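Local coordinates for protein caspase (Drosophila melanogaster, PDB 3SIR) that acts as an effector caspase, a cysteine protease of the apoptotic execution cascade that cleaves lamin DmO and baculovirus p35 in vitro, at residues Lys165-His169 with Ile245-Leu249. The protein carries 1 engineered substitution. Residues are numbered along the deposited sequence; the frame is centred on the assembly and turned at random.
Sequences KIPVH and ITTML
Met248 reaches from just past the end of strand 244-247 to the loop 165-169, and it buries more surface here than any other residue. Its CB and CG lie beside the carbonyl oxygen of His169. CG sits anti to the carbonyl carbon of Met248 (chi1 -81°). The chain then bends at chi2 (84°) and again at chi3 (106°), so it folds back along the loop. SD follows, 4.0 Å from His169 O. The terminal methyl, Met248 CE, is modelled too close to Val168, so its exact position is doubtful. Only its apolar neighbourhood can be stated: Ile166 CG2, Pro167 CG and Val168 CB.

Farther up the strand, Thr246 meets the CG2 branch of Ile166, with Ile166 CG2 3.6 Å from Thr246 OG1. No hydrogen bond joins the two segments. Beyond Met248, Leu249 N donates to Thr247 OG1 at 2.7 Å, which makes an ST turn where the strand ends.

Strand 244-247 pairs antiparallel with its counterpart in the second subunit, and Ile166 packs on Cys244 of that subunit. The contact thus joins a loop to the edge strand through which the central caspase sheet continues across the dimer interface.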
loop_
_atom_site.group_PDB
_atom_site.type_symbol
_atom_site.label_atom_id
_atom_site.label_comp_id
_atom_site.label_asym_id
_atom_site.label_seq_id
_atom_site.Cartn_x
_atom_site.Cartn_y
_atom_site.Cartn_z
ATOM N N LYS A 165 10.542 7.833 -2.890
ATOM C CA LYS A 165 9.452 8.165 -3.798
ATOM C C LYS A 165 8.774 6.901 -4.319
ATOM O O LYS A 165 9.421 6.048 -4.927
ATOM C CB LYS A 165 9.968 8.995 -4.974
ATOM C CG LYS A 165 11.305 9.669 -4.722
ATOM C CD LYS A 165 11.108 11.108 -4.287
ATOM C CE LYS A 165 12.389 11.680 -3.710
ATOM N NZ LYS A 165 13.385 11.934 -4.784
ATOM N N ILE A 166 7.479 6.774 -4.046
ATOM C CA ILE A 166 6.685 5.689 -4.605
ATOM C C ILE A 166 6.689 5.760 -6.126
ATOM O O ILE A 166 6.151 6.703 -6.710
ATOM C CB ILE A 166 5.227 5.738 -4.109
ATOM C CG1 ILE A 166 5.179 5.725 -2.579
ATOM C CG2 ILE A 166 4.430 4.574 -4.686
ATOM C CD1 ILE A 166 4.258 6.784 -1.991
ATOM N N PRO A 167 7.183 4.695 -6.772
ATOM C CA PRO A 167 7.376 4.730 -8.215
ATOM C C PRO A 167 6.096 5.117 -8.956
ATOM O O PRO A 167 6.102 6.055 -9.753
ATOM C CB PRO A 167 7.742 3.280 -8.539
ATOM C CG PRO A 167 6.994 2.490 -7.534
ATOM C CD PRO A 167 6.990 3.320 -6.278
ATOM N N VAL A 168 5.023 4.365 -8.735
ATOM C CA VAL A 168 3.878 4.381 -9.640
ATOM C C VAL A 168 4.149 3.526 -10.876
ATOM O O VAL A 168 4.478 4.039 -11.947
ATOM C CB VAL A 168 3.501 5.819 -10.054
ATOM C CG1 VAL A 168 2.965 5.852 -11.479
ATOM C CG2 VAL A 168 2.479 6.403 -9.085
ATOM N N HIS A 169 4.123 2.211 -10.683
ATOM C CA HIS A 169 4.111 1.261 -11.791
ATOM C C HIS A 169 3.188 0.099 -11.448
ATOM O O HIS A 169 2.866 -0.115 -10.282
ATOM C CB HIS A 169 5.519 0.737 -12.058
ATOM C CG HIS A 169 6.425 1.742 -12.700
ATOM N ND1 HIS A 169 7.514 2.286 -12.051
ATOM C CD2 HIS A 169 6.413 2.288 -13.939
ATOM C CE1 HIS A 169 8.152 3.099 -12.873
ATOM N NE2 HIS A 169 7.495 3.130 -14.020
ATOM N N ILE A 245 1.795 0.216 3.693
ATOM C CA ILE A 245 1.864 -0.623 2.506
ATOM C C ILE A 245 1.301 0.131 1.313
ATOM O O ILE A 245 0.230 0.729 1.404
ATOM C CB ILE A 245 1.086 -1.930 2.694
ATOM C CG1 ILE A 245 1.779 -2.811 3.736
ATOM C CG2 ILE A 245 0.956 -2.658 1.366
ATOM C CD1 ILE A 245 0.838 -3.373 4.778
ATOM N N THR A 246 2.032 0.121 0.204
ATOM C CA THR A 246 1.588 0.821 -0.993
ATOM C C THR A 246 1.561 -0.103 -2.207
ATOM O O THR A 246 2.607 -0.438 -2.767
ATOM C CB THR A 246 2.484 2.034 -1.299
ATOM O OG1 THR A 246 2.774 2.068 -2.701
ATOM C CG2 THR A 246 3.790 1.935 -0.531
ATOM N N THR A 247 0.362 -0.479 -2.643
ATOM C CA THR A 247 0.243 -1.462 -3.718
ATOM C C THR A 247 -0.096 -0.843 -5.068
ATOM O O THR A 247 -0.895 0.090 -5.150
ATOM C CB THR A 247 -0.817 -2.515 -3.412
ATOM O OG1 THR A 247 -1.275 -3.070 -4.649
ATOM C CG2 THR A 247 -1.987 -1.879 -2.687
ATOM N N MET A 248 0.434 -1.437 -6.134
ATOM C CA MET A 248 -0.205 -1.375 -7.446
ATOM C C MET A 248 -0.451 -2.763 -8.028
ATOM O O MET A 248 -0.569 -2.923 -9.243
ATOM C CB MET A 248 0.623 -0.546 -8.428
ATOM C CG MET A 248 0.433 0.950 -8.276
ATOM S SD MET A 248 1.496 1.627 -6.988
ATOM C CE MET A 248 2.718 2.469 -7.990
ATOM N N LEU A 249 -0.502 -3.766 -7.157
ATOM C CA LEU A 249 -0.855 -5.109 -7.588
ATOM C C LEU A 249 -2.117 -5.022 -8.437
ATOM O O LEU A 249 -3.045 -4.300 -8.095
ATOM C CB LEU A 249 -1.076 -6.022 -6.383
ATOM C CG LEU A 249 0.106 -6.211 -5.430
ATOM C CD1 LEU A 249 -0.086 -7.482 -4.618
ATOM C CD2 LEU A 249 1.423 -6.272 -6.186
#